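Local coordinates for protein predicted acyltransferase with acyl-CoA N-acyltransferase domain (Escherichia coli, PDB 4RS2) that probably transfers acyl groups from coenzyme A thioesters, as a GNAT-family N-acyltransferase that binds coenzyme A and, when overexpressed, suppresses small-RNA-mediated silencing, at residues A[25-30]-A[49-54]; A[62-65]-A[69-72]. One frame throughout, in Å; residues are numbered along the deposited sequence.

Contact 1 (A[25-30]-A[49-54]); sequences IDAPGI and DLREDG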
loop_
_atom_site.group_PDB
_atom_site.type_symbol
_atom_site.label_atom_id
_atom_site.label_comp_id
_atom_site.label_asym_id
_atom_site.label_seq_id
_atom_site.Cartn_x
_atom_site.Cartn_y
_atom_site.Cartn_z
ATOM N N ILE A 25 -18.140 4.813 4.701
ATOM C CA ILE A 25 -18.457 6.150 4.242
ATOM C C ILE A 25 -17.280 6.785 3.505
ATOM O O ILE A 25 -17.466 7.740 2.762
ATOM C CB ILE A 25 -18.955 7.046 5.422
ATOM C CG1 ILE A 25 -19.640 8.312 4.905
ATOM C CG2 ILE A 25 -17.827 7.411 6.372
ATOM C CD1 ILE A 25 -20.755 8.074 3.908
ATOM N N ASP A 26 -16.086 6.229 3.679
ATOM C CA ASP A 26 -14.906 6.757 3.026
ATOM C C ASP A 26 -14.812 6.374 1.559
ATOM O O ASP A 26 -14.063 7.006 0.808
ATOM C CB ASP A 26 -13.625 6.205 3.687
ATOM C CG ASP A 26 -13.427 6.669 5.116
ATOM O OD1 ASP A 26 -13.799 7.829 5.443
ATOM O OD2 ASP A 26 -12.832 5.886 5.917
ATOM N N ALA A 27 -15.548 5.348 1.127
ATOM C CA ALA A 27 -15.322 4.829 -0.216
ATOM C C ALA A 27 -15.386 5.852 -1.355
ATOM O O ALA A 27 -14.478 5.895 -2.192
ATOM C CB ALA A 27 -16.255 3.646 -0.481
ATOM N N PRO A 28 -16.422 6.707 -1.378
ATOM C CA PRO A 28 -16.489 7.674 -2.467
ATOM C C PRO A 28 -15.324 8.657 -2.438
ATOM O O PRO A 28 -14.826 9.044 -3.488
ATOM C CB PRO A 28 -17.826 8.415 -2.224
ATOM C CG PRO A 28 -18.605 7.560 -1.320
ATOM C CD PRO A 28 -17.649 6.684 -0.562
ATOM N N GLY A 29 -14.906 9.054 -1.245
ATOM C CA GLY A 29 -13.774 9.961 -1.099
ATOM C C GLY A 29 -12.480 9.329 -1.544
ATOM O O GLY A 29 -11.644 9.978 -2.172
ATOM N N ILE A 30 -12.291 8.064 -1.179
ATOM C CA ILE A 30 -11.127 7.308 -1.625
ATOM C C ILE A 30 -11.144 7.232 -3.141
ATOM O O ILE A 30 -10.112 7.438 -3.806
ATOM C CB ILE A 30 -11.109 5.908 -0.981
ATOM C CG1 ILE A 30 -10.885 6.002 0.546
ATOM C CG2 ILE A 30 -10.029 5.042 -1.574
ATOM C CD1 ILE A 30 -11.285 4.757 1.280
ATOM N N ASP A 49 -12.901 -2.976 -6.766
ATOM C CA ASP A 49 -13.064 -4.421 -6.913
ATOM C C ASP A 49 -12.545 -5.215 -5.724
ATOM O O ASP A 49 -13.173 -6.185 -5.330
ATOM C CB ASP A 49 -12.424 -4.902 -8.207
ATOM C CG ASP A 49 -13.131 -4.387 -9.450
ATOM O OD1 ASP A 49 -14.200 -3.744 -9.354
ATOM O OD2 ASP A 49 -12.602 -4.640 -10.545
ATOM N N LEU A 50 -11.391 -4.852 -5.167
ATOM C CA LEU A 50 -10.877 -5.565 -4.004
ATOM C C LEU A 50 -11.834 -5.445 -2.844
ATOM O O LEU A 50 -12.097 -6.422 -2.150
ATOM C CB LEU A 50 -9.518 -4.984 -3.574
ATOM C CG LEU A 50 -8.331 -5.216 -4.506
ATOM C CD1 LEU A 50 -7.134 -4.390 -4.093
ATOM C CD2 LEU A 50 -7.963 -6.685 -4.583
ATOM N N ARG A 51 -12.370 -4.252 -2.624
ATOM C CA ARG A 51 -13.260 -4.074 -1.508
ATOM C C ARG A 51 -14.549 -4.857 -1.688
ATOM O O ARG A 51 -15.033 -5.512 -0.751
ATOM C CB ARG A 51 -13.605 -2.596 -1.324
ATOM C CG ARG A 51 -14.500 -2.344 -0.114
ATOM C CD ARG A 51 -14.851 -0.873 0.073
ATOM N NE ARG A 51 -13.706 0.015 0.237
ATOM C CZ ARG A 51 -13.304 0.896 -0.678
ATOM N NH1 ARG A 51 -13.959 0.995 -1.836
ATOM N NH2 ARG A 51 -12.253 1.678 -0.424
ATOM N N GLU A 52 -15.106 -4.768 -2.885
ATOM C CA GLU A 52 -16.376 -5.409 -3.159
ATOM C C GLU A 52 -16.281 -6.913 -2.976
ATOM O O GLU A 52 -17.225 -7.552 -2.474
ATOM C CB GLU A 52 -16.842 -5.075 -4.568
ATOM C CG GLU A 52 -18.237 -5.607 -4.885
ATOM C CD GLU A 52 -18.563 -5.534 -6.360
ATOM O OE1 GLU A 52 -18.196 -4.534 -7.011
ATOM O OE2 GLU A 52 -19.195 -6.483 -6.872
ATOM N N ASP A 53 -15.147 -7.492 -3.357
ATOM C CA ASP A 53 -14.990 -8.945 -3.317
ATOM C C ASP A 53 -14.308 -9.503 -2.043
ATOM O O ASP A 53 -14.103 -10.712 -1.923
ATOM C CB ASP A 53 -14.282 -9.379 -4.585
ATOM C CG ASP A 53 -15.126 -9.111 -5.837
ATOM O OD1 ASP A 53 -16.329 -9.426 -5.823
ATOM O OD2 ASP A 53 -14.600 -8.610 -6.847
ATOM N N GLY A 54 -13.966 -8.629 -1.092
ATOM C CA GLY A 54 -13.350 -9.070 0.178
ATOM C C GLY A 54 -11.869 -9.379 0.175
ATOM O O GLY A 54 -11.378 -10.222 0.936
HETATM O O HOH W 1 -12.966 3.516 -2.927
#

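Contact 2 (A[62-65]-A[69-72]); sequences ATDD and VIGY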
loop_
_atom_site.group_PDB
_atom_site.type_symbol
_atom_site.label_atom_id
_atom_site.label_comp_id
_atom_site.label_asym_id
_atom_site.label_seq_id
_atom_site.Cartn_x
_atom_site.Cartn_y
_atom_site.Cartn_z
ATOM N N ALA A 62 -6.031 9.079 5.373
ATOM C CA ALA A 62 -5.618 10.317 6.032
ATOM C C ALA A 62 -6.757 11.275 5.698
ATOM O O ALA A 62 -7.221 11.349 4.542
ATOM C CB ALA A 62 -4.324 10.844 5.474
ATOM N N THR A 63 -7.226 12.022 6.684
ATOM C CA THR A 63 -8.334 12.957 6.463
ATOM C C THR A 63 -7.993 14.341 6.974
ATOM O O THR A 63 -7.139 14.486 7.831
ATOM C CB THR A 63 -9.621 12.481 7.139
ATOM O OG1 THR A 63 -9.416 12.452 8.553
ATOM C CG2 THR A 63 -10.028 11.120 6.626
ATOM N N ASP A 64 -8.602 15.346 6.366
ATOM C CA ASP A 64 -8.354 16.728 6.764
ATOM C C ASP A 64 -9.311 17.051 7.884
ATOM O O ASP A 64 -10.110 16.194 8.288
ATOM C CB ASP A 64 -8.491 17.707 5.580
ATOM C CG ASP A 64 -9.931 17.850 5.084
ATOM O OD1 ASP A 64 -10.874 17.349 5.754
ATOM O OD2 ASP A 64 -10.115 18.472 4.005
ATOM N N ASP A 65 -9.232 18.279 8.399
ATOM C CA ASP A 65 -10.084 18.699 9.519
ATOM C C ASP A 65 -11.591 18.490 9.292
ATOM O O ASP A 65 -12.331 18.276 10.256
ATOM C CB ASP A 65 -9.775 20.148 9.957
ATOM C CG ASP A 65 -9.872 21.166 8.811
ATOM O OD1 ASP A 65 -10.400 20.831 7.724
ATOM O OD2 ASP A 65 -9.417 22.318 9.015
ATOM N N VAL A 69 -11.148 12.750 2.655
ATOM C CA VAL A 69 -10.000 11.859 2.411
ATOM C C VAL A 69 -8.964 12.564 1.564
ATOM O O VAL A 69 -9.244 12.926 0.429
ATOM C CB VAL A 69 -10.445 10.564 1.712
ATOM C CG1 VAL A 69 -9.273 9.664 1.432
ATOM C CG2 VAL A 69 -11.509 9.855 2.569
ATOM N N ILE A 70 -7.754 12.710 2.107
ATOM C CA ILE A 70 -6.650 13.390 1.453
ATOM C C ILE A 70 -5.446 12.462 1.279
ATOM O O ILE A 70 -4.423 12.838 0.702
ATOM C CB ILE A 70 -6.198 14.624 2.289
ATOM C CG1 ILE A 70 -5.660 14.230 3.698
ATOM C CG2 ILE A 70 -7.364 15.580 2.500
ATOM C CD1 ILE A 70 -4.909 15.299 4.473
ATOM N N GLY A 71 -5.569 11.231 1.761
ATOM C CA GLY A 71 -4.522 10.248 1.570
ATOM C C GLY A 71 -5.032 8.851 1.771
ATOM O O GLY A 71 -6.007 8.644 2.496
ATOM N N TYR A 72 -4.349 7.888 1.178
ATOM C CA TYR A 72 -4.796 6.528 1.249
ATOM C C TYR A 72 -3.710 5.541 1.008
ATOM O O TYR A 72 -2.829 5.781 0.160
ATOM C CB TYR A 72 -5.876 6.293 0.197
ATOM C CG TYR A 72 -6.571 4.927 0.280
ATOM C CD1 TYR A 72 -7.355 4.577 1.345
ATOM C CD2 TYR A 72 -6.461 4.019 -0.746
ATOM C CE1 TYR A 72 -7.996 3.350 1.396
ATOM C CE2 TYR A 72 -7.133 2.814 -0.711
ATOM C CZ TYR A 72 -7.880 2.471 0.359
ATOM O OH TYR A 72 -8.538 1.228 0.372
#

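Contact 1 (A[25-30]-A[49-54])
Arg51 reaches across from the helix 42-53 and sets its guanidinium against Ala27 and Ile30. Ala27 CB lies over one face of the group, displaced toward its rim, and comes 3.8 Å from Arg51 NH1. Ile30 meets the other amino nitrogen obliquely, its terminal CD1 standing 3.6 Å from Arg51 NH2. A water at the guanidinium edge, in its plane, carries the polar link between the helices: it accepts from Arg51 NH1 at 2.9 Å and donates to Ala27 O, also at 2.9 Å. The backbones themselves stay well apart, with Ala27 CA and Arg51 CA 9.2 Å from each other, and the long arginine arm bridges the difference. It leaves its helix with CG anti to the backbone N (chi1 -177°) and runs straight on until a bend about the CG-CD bond (chi3 -59°) turns the charged end. In the GNAT arrangement seen here, 27-37 and 42-53 are the two helices inserted between the first strand, 18-21, and the next, 58-63, so this contact ties the N-terminal part of one helix to the C-terminal part of the other. A salt bridge from Glu22, just ahead of the first helix, grips Arg51 NH2. Asp26 OD2 forms a salt bridge with Arg20 and accepts from the backbone N of Ile23, while Asp26 O receives the N-H of Ile30. At the far end, the helix carrying Arg51 stops in a Schellman motif, where Gly54 takes positive phi.

Contact 2 (A[62-65]-A[69-72])
Ile70 lays its side chain over two successive flat peptide groups, those that follow Ala62 and Thr63. CG1 sits above the face of the Ala62 carbonyl, 3.4 Å from Ala62 O, and CD1 continues over the next peptide plane, 4.1 Å from Thr63 C. The other branch, CG2, meets Asp64 CB at 3.9 Å. What brings CG1 there is a chi1 of 63°, which places it between the backbone N and the carbonyl carbon. Ala62 O takes two backbone N-H groups, one of them weakly. Ile70 N donates to Ala62 O at 2.8 Å in an almost straight bond, tilted 24° from the carbonyl plane, and Gly71 N adds a weak, bent bond to Ala62 O at 3.2 Å. Val69 CA offers a CA-H contact to this same oxygen. In return Ala62 N donates to Gly71 O at 2.9 Å, coming from well above that carbonyl's plane. Ala62 CB stands over the glycine backbone, 3.9 Å from Gly71 N. One residue further on, Thr63 and Val69 form a non-hydrogen-bonded pair, their methyl branches grazing on the sheet face covered by helix 27-37, where Val69 touches Ile30 and Leu33. Asp64 OD1 accepts from Gln68 N and, weakly, from Glu66 N in the connecting loop. Outward, Thr63 bonds through its backbone to Leu18 of the first strand and Ile70 to Asp96. With Ile70 and Gly71 both opposite Ala62, and Ile70 at a near-zero psi, the register slips by one residue: this is a classic beta bulge, set beside the turn of the antiparallel hairpin 58-63/69-80 of the GNAT sheet.

How the contacts relate
Along the chain the two contacts come in series: contact 1 closes with the end of helix 42-53, and strand 58-63, which follows directly, leads into contact 2. Their centres are 15 Å apart, yet they touch, since the helix pair of 25-30 and 49-54 packs on one face of the sheet that holds the hairpin. Two residues make the junction: Tyr72, whose ring CE1 lies 3.6 Å from Ile30 CD1 and whose hydroxyl bonds to Glu22, which also holds Arg51, and Val69, which packs against Gly29. Together they join helices and strands in the N-terminal half of the GNAT domain, whose fold binds coenzyme A.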